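Local coordinates for malonyl acyl carrier protein transacylase (Streptococcus pneumoniae, PDB 3IM8), which probably transfers the malonyl group from malonyl-CoA to holo-acyl carrier protein, the step that supplies malonyl units to bacterial fatty acid synthesis, at residues L40-R45 / T58-P63; A132-P137 / A186-P191. All coordinates share one frame; numbering follows the deposited sequence.

Contact 1 of 2, residues L40-R45 / T58-P63; sequences LGYDLR and TRYTQP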
loop_
_atom_site.group_PDB
_atom_site.type_symbol
_atom_site.label_atom_id
_atom_site.label_comp_id
_atom_site.label_asym_id
_atom_site.label_seq_id
_atom_site.Cartn_x
_atom_site.Cartn_y
_atom_site.Cartn_z
ATOM N N LEU A 40 7.964 15.167 11.633
ATOM C CA LEU A 40 7.060 15.960 10.794
ATOM C C LEU A 40 6.989 17.465 11.110
ATOM O O LEU A 40 6.724 18.246 10.242
ATOM C CB LEU A 40 5.656 15.355 10.907
ATOM C CG LEU A 40 5.673 13.916 10.399
ATOM C CD1 LEU A 40 4.412 13.161 10.834
ATOM C CD2 LEU A 40 5.791 13.915 8.897
ATOM N N GLY A 41 7.200 17.878 12.355
ATOM C CA GLY A 41 7.074 19.289 12.733
ATOM C C GLY A 41 5.633 19.687 13.023
ATOM O O GLY A 41 5.279 20.883 12.970
ATOM N N TYR A 42 4.789 18.690 13.303
ATOM C CA TYR A 42 3.369 18.908 13.690
ATOM C C TYR A 42 2.818 17.668 14.424
ATOM O O TYR A 42 3.368 16.545 14.348
ATOM C CB TYR A 42 2.490 19.296 12.500
ATOM C CG TYR A 42 2.353 18.199 11.475
ATOM C CD1 TYR A 42 1.592 17.037 11.750
ATOM C CD2 TYR A 42 2.979 18.316 10.233
ATOM C CE1 TYR A 42 1.461 16.008 10.783
ATOM C CE2 TYR A 42 2.850 17.325 9.275
ATOM C CZ TYR A 42 2.093 16.175 9.560
ATOM O OH TYR A 42 1.995 15.228 8.616
ATOM N N ASP A 43 1.753 17.898 15.178
ATOM C CA ASP A 43 1.179 16.893 16.037
ATOM C C ASP A 43 0.400 15.928 15.147
ATOM O O ASP A 43 -0.727 16.251 14.794
ATOM C CB ASP A 43 0.228 17.588 17.059
ATOM C CG ASP A 43 -0.374 16.608 18.100
ATOM O OD1 ASP A 43 -0.368 15.377 17.937
ATOM O OD2 ASP A 43 -0.901 17.115 19.092
ATOM N N LEU A 44 0.995 14.771 14.789
ATOM C CA LEU A 44 0.285 13.752 13.991
ATOM C C LEU A 44 -0.880 13.074 14.736
ATOM O O LEU A 44 -1.883 12.639 14.127
ATOM C CB LEU A 44 1.254 12.689 13.443
ATOM C CG LEU A 44 0.717 11.524 12.576
ATOM C CD1 LEU A 44 0.100 12.000 11.274
ATOM C CD2 LEU A 44 1.864 10.501 12.298
ATOM N N ARG A 45 -0.761 12.962 16.050
ATOM C CA ARG A 45 -1.800 12.293 16.824
ATOM C C ARG A 45 -3.108 13.148 16.758
ATOM O O ARG A 45 -4.230 12.627 16.533
ATOM C CB ARG A 45 -1.307 12.127 18.273
ATOM C CG ARG A 45 -2.347 11.647 19.294
ATOM C CD ARG A 45 -2.551 10.129 19.136
ATOM N NE ARG A 45 -3.659 9.752 18.220
ATOM C CZ ARG A 45 -3.672 8.670 17.461
ATOM N NH1 ARG A 45 -2.635 7.834 17.469
ATOM N NH2 ARG A 45 -4.721 8.431 16.680
ATOM N N THR A 58 -3.414 13.372 0.727
ATOM C CA THR A 58 -2.284 12.490 0.441
ATOM C C THR A 58 -0.982 12.796 1.203
ATOM O O THR A 58 -0.363 11.870 1.774
ATOM C CB THR A 58 -2.076 12.337 -1.112
ATOM O OG1 THR A 58 -3.339 12.053 -1.728
ATOM C CG2 THR A 58 -1.103 11.190 -1.435
ATOM N N ARG A 59 -0.554 14.048 1.248
ATOM C CA ARG A 59 0.700 14.395 1.917
ATOM C C ARG A 59 0.657 14.119 3.441
ATOM O O ARG A 59 1.711 13.942 4.052
ATOM C CB ARG A 59 1.132 15.856 1.642
ATOM C CG ARG A 59 0.288 16.900 2.422
ATOM C CD ARG A 59 1.104 18.085 2.891
ATOM N NE ARG A 59 1.828 18.808 1.838
ATOM C CZ ARG A 59 1.292 19.240 0.694
ATOM N NH1 ARG A 59 -0.001 19.017 0.411
ATOM N NH2 ARG A 59 2.066 19.883 -0.177
ATOM N N TYR A 60 -0.544 14.097 4.040
ATOM C CA TYR A 60 -0.699 13.721 5.463
ATOM C C TYR A 60 -1.159 12.257 5.626
ATOM O O TYR A 60 -0.797 11.600 6.585
ATOM C CB TYR A 60 -1.668 14.648 6.203
ATOM C CG TYR A 60 -1.326 16.098 6.040
ATOM C CD1 TYR A 60 -0.132 16.601 6.536
ATOM C CD2 TYR A 60 -2.179 16.961 5.348
ATOM C CE1 TYR A 60 0.189 17.919 6.384
ATOM C CE2 TYR A 60 -1.859 18.288 5.188
ATOM C CZ TYR A 60 -0.666 18.756 5.702
ATOM O OH TYR A 60 -0.313 20.077 5.521
ATOM N N THR A 61 -1.968 11.761 4.708
ATOM C CA THR A 61 -2.370 10.372 4.784
ATOM C C THR A 61 -1.184 9.420 4.845
ATOM O O THR A 61 -1.190 8.422 5.618
ATOM C CB THR A 61 -3.177 9.987 3.554
ATOM O OG1 THR A 61 -4.178 10.991 3.342
ATOM C CG2 THR A 61 -3.846 8.638 3.761
ATOM N N GLN A 62 -0.187 9.677 3.994
ATOM C CA GLN A 62 0.908 8.707 3.869
ATOM C C GLN A 62 1.691 8.549 5.170
ATOM O O GLN A 62 1.823 7.441 5.659
ATOM C CB GLN A 62 1.787 8.983 2.638
ATOM C CG GLN A 62 0.976 8.797 1.314
ATOM C CD GLN A 62 1.856 8.642 0.075
ATOM O OE1 GLN A 62 3.074 8.442 0.173
ATOM N NE2 GLN A 62 1.250 8.768 -1.089
ATOM N N PRO A 63 2.171 9.656 5.771
ATOM C CA PRO A 63 2.871 9.485 7.084
ATOM C C PRO A 63 1.914 9.094 8.217
ATOM O O PRO A 63 2.310 8.400 9.144
ATOM C CB PRO A 63 3.526 10.846 7.310
ATOM C CG PRO A 63 2.673 11.842 6.469
ATOM C CD PRO A 63 2.358 11.021 5.232
HETATM O O HOH W 1 2.930 15.281 6.214
#
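L44 and P63 mark the nearest backbone approach, with CA atoms 8.5 Å apart, where the turn leaving helix 27-40 and entering helix 44-50 passes the first turn of helix 58-78. No direct hydrogen bond joins the two segments. Y42 reaches across with its ring and meets Y60 in an offset edge-to-face pair: the edge of Y60 is directed at the face of Y42, the planes stand at 81° and the centroids lie 5.7 Å apart. The hydroxyl end carries the closest touch, Y42 OH lying 3.3 Å from Y60 CD1 at the edge of the Y60 ring and near its plane. In Y42, CG sits between the backbone N and the carbonyl carbon (chi1 66°), which swings the ring over to helix 58-78. One water then ties the phenol to the helix backbone: it lies 2.6 Å from Y42 OH, in the plane of that ring, and donates to R59 O at 2.8 Å. L40 CD2 packs on the P63 ring at CB, 4.1 Å away, and L44 CD2 lies 3.8 Å from the carbonyl P63 O, while L40 CB also covers one face of the Y42 ring near its rim. L44 continues onto A64 and A67 of helix 58-78, and L40 and P63 both touch helix 105-122. The arrangement is a short connection between helices 27-40 and 44-50, with G41 at positive phi and D43 as N-cap, packed on helix 58-78 among the helices of the large alpha/beta subdomain of FabD-type acyltransferases.

Contact 2 of 2, residues A132-P137 / A186-P191; sequences AVLNTP and AKRLIP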
loop_
_atom_site.group_PDB
_atom_site.type_symbol
_atom_site.label_atom_id
_atom_site.label_comp_id
_atom_site.label_asym_id
_atom_site.label_seq_id
_atom_site.Cartn_x
_atom_site.Cartn_y
_atom_site.Cartn_z
ATOM N N ALA A 132 -12.369 -0.375 -11.360
ATOM C CA ALA A 132 -12.122 -1.767 -10.992
ATOM C C ALA A 132 -12.843 -2.676 -11.981
ATOM O O ALA A 132 -14.059 -2.610 -12.138
ATOM C CB ALA A 132 -12.601 -2.061 -9.570
ATOM N N VAL A 133 -12.060 -3.527 -12.640
ATOM C CA VAL A 133 -12.582 -4.515 -13.575
ATOM C C VAL A 133 -12.666 -5.875 -12.892
ATOM O O VAL A 133 -11.656 -6.547 -12.685
ATOM C CB VAL A 133 -11.697 -4.632 -14.829
ATOM C CG1 VAL A 133 -12.293 -5.631 -15.807
ATOM C CG2 VAL A 133 -11.524 -3.270 -15.484
ATOM N N LEU A 134 -13.885 -6.267 -12.540
ATOM C CA LEU A 134 -14.139 -7.498 -11.808
ATOM C C LEU A 134 -14.416 -8.676 -12.734
ATOM O O LEU A 134 -15.034 -8.529 -13.790
ATOM C CB LEU A 134 -15.308 -7.310 -10.837
ATOM C CG LEU A 134 -14.992 -6.580 -9.530
ATOM C CD1 LEU A 134 -14.056 -5.407 -9.781
ATOM C CD2 LEU A 134 -16.272 -6.114 -8.852
ATOM N N ASN A 135 -13.928 -9.850 -12.357
ATOM C CA ASN A 135 -14.188 -11.080 -13.109
ATOM C C ASN A 135 -14.014 -11.022 -14.635
ATOM O O ASN A 135 -14.922 -11.390 -15.380
ATOM C CB ASN A 135 -15.583 -11.616 -12.772
ATOM C CG ASN A 135 -15.740 -11.945 -11.300
ATOM O OD1 ASN A 135 -16.623 -11.416 -10.625
ATOM N ND2 ASN A 135 -14.882 -12.824 -10.795
ATOM N N THR A 136 -12.805 -10.674 -15.077
ATOM C CA THR A 136 -12.395 -10.810 -16.477
ATOM C C THR A 136 -10.922 -11.239 -16.546
ATOM O O THR A 136 -10.119 -10.807 -15.720
ATOM C CB THR A 136 -12.579 -9.495 -17.253
ATOM O OG1 THR A 136 -11.301 -8.890 -17.485
ATOM C CG2 THR A 136 -13.456 -8.531 -16.467
ATOM N N PRO A 137 -10.559 -12.087 -17.513
ATOM C CA PRO A 137 -9.178 -12.573 -17.581
ATOM C C PRO A 137 -8.178 -11.420 -17.703
ATOM O O PRO A 137 -8.457 -10.427 -18.384
ATOM C CB PRO A 137 -9.169 -13.400 -18.872
ATOM C CG PRO A 137 -10.547 -13.827 -19.024
ATOM C CD PRO A 137 -11.362 -12.653 -18.614
ATOM N N ALA A 186 -17.022 -7.802 -20.401
ATOM C CA ALA A 186 -16.888 -7.457 -18.985
ATOM C C ALA A 186 -18.234 -7.005 -18.423
ATOM O O ALA A 186 -18.874 -6.104 -18.962
ATOM C CB ALA A 186 -15.857 -6.357 -18.806
ATOM N N LYS A 187 -18.640 -7.628 -17.332
ATOM C CA LYS A 187 -19.996 -7.460 -16.764
ATOM C C LYS A 187 -19.999 -6.384 -15.656
ATOM O O LYS A 187 -21.002 -5.671 -15.425
ATOM C CB LYS A 187 -20.448 -8.824 -16.155
ATOM C CG LYS A 187 -21.900 -9.291 -16.426
ATOM C CD LYS A 187 -22.080 -9.842 -17.812
ATOM C CE LYS A 187 -23.548 -10.061 -18.081
ATOM N NZ LYS A 187 -23.966 -11.406 -17.602
ATOM N N ARG A 188 -18.864 -6.314 -14.972
ATOM C CA ARG A 188 -18.759 -5.564 -13.744
ATOM C C ARG A 188 -17.521 -4.663 -13.758
ATOM O O ARG A 188 -16.396 -5.132 -13.585
ATOM C CB ARG A 188 -18.739 -6.521 -12.550
ATOM C CG ARG A 188 -20.040 -7.296 -12.341
ATOM C CD ARG A 188 -20.140 -7.680 -10.878
ATOM N NE ARG A 188 -19.524 -8.968 -10.588
ATOM C CZ ARG A 188 -19.161 -9.419 -9.384
ATOM N NH1 ARG A 188 -19.272 -8.678 -8.283
ATOM N NH2 ARG A 188 -18.624 -10.635 -9.299
ATOM N N LEU A 189 -17.777 -3.372 -13.964
ATOM C CA LEU A 189 -16.775 -2.337 -14.082
ATOM C C LEU A 189 -17.172 -1.273 -13.077
ATOM O O LEU A 189 -18.242 -0.639 -13.204
ATOM C CB LEU A 189 -16.798 -1.760 -15.509
ATOM C CG LEU A 189 -16.738 -2.900 -16.539
ATOM C CD1 LEU A 189 -17.185 -2.469 -17.907
ATOM C CD2 LEU A 189 -15.340 -3.396 -16.621
ATOM N N ILE A 190 -16.359 -1.085 -12.049
ATOM C CA ILE A 190 -16.746 -0.147 -11.007
ATOM C C ILE A 190 -15.875 1.093 -11.010
ATOM O O ILE A 190 -14.720 1.002 -10.599
ATOM C CB ILE A 190 -16.666 -0.793 -9.618
ATOM C CG1 ILE A 190 -17.360 -2.173 -9.635
ATOM C CG2 ILE A 190 -17.203 0.244 -8.526
ATOM C CD1 ILE A 190 -17.199 -3.004 -8.298
ATOM N N PRO A 191 -16.408 2.252 -11.474
ATOM C CA PRO A 191 -15.632 3.487 -11.301
ATOM C C PRO A 191 -15.270 3.760 -9.835
ATOM O O PRO A 191 -16.063 3.500 -8.934
ATOM C CB PRO A 191 -16.561 4.583 -11.841
ATOM C CG PRO A 191 -17.451 3.883 -12.838
ATOM C CD PRO A 191 -17.691 2.519 -12.156
#
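L134, R188 and I190 meet on the face of an antiparallel strand pair that also carries A132, whereas V133 and L189 meet on the reverse face. L134 crosses R188 at about a right angle and brings CD2 over one face of the guanidinium, 4.0 Å from R188 NH1. The L134 side chain also runs obliquely against I190, though their methyls L134 CD2 and I190 CD1 are modelled too close together for the detail to be relied on. A bend at chi3 of R188 (-89°) turns its guanidinium alongside N135, the two side chains pointing the same way with amide and guanidinium planes 35° apart. On the other face, V133 and L189 lie side by side, V133 CG1 to L189 CD2 measuring 3.9 Å, with helices 138-148 and 171-184 supplying I141 and L181 against V133. Farther along, T136 CG2 meets A186 CB at 4.0 Å. The backbone fixes this register: A132 and I190 form a hydrogen-bonded pair, with A132 N to I190 O and I190 N to A132 O both 2.8 Å. V133 and L189 are the non-hydrogen-bonded pair that follows, and beyond them L134 N donates to R188 O at 2.9 Å. Strand 129-134 is bonded on its other flank to strand 164-169, through V133 with I165. This is the antiparallel edge of a mixed sheet, strand 188-191 being its outermost strand on this side, with helices packed on the V133 and L189 face as in the small ferredoxin-like subdomain of FabD-type acyltransferases.

How the contacts relate
Contact 1 closes before contact 2 opens, so the two lie in series along the chain, on opposite sides of its centre. Their centres are 34 Å apart and their nearest atoms about 17 Å, with no touch between them. Contact 1 packs the end of helix 27-40, the loop after it and the start of helix 44-50 on helix 58-78, in the large subdomain, which holds the parallel sheet 85-88, 4-8, 268-272 and 290-294. Contact 2 belongs to the mixed sheet of the small ferredoxin-like subdomain, at its 188-191 border. They share no helix or strand. Both are structural packing away from the predicted active-site residues S90 and H199.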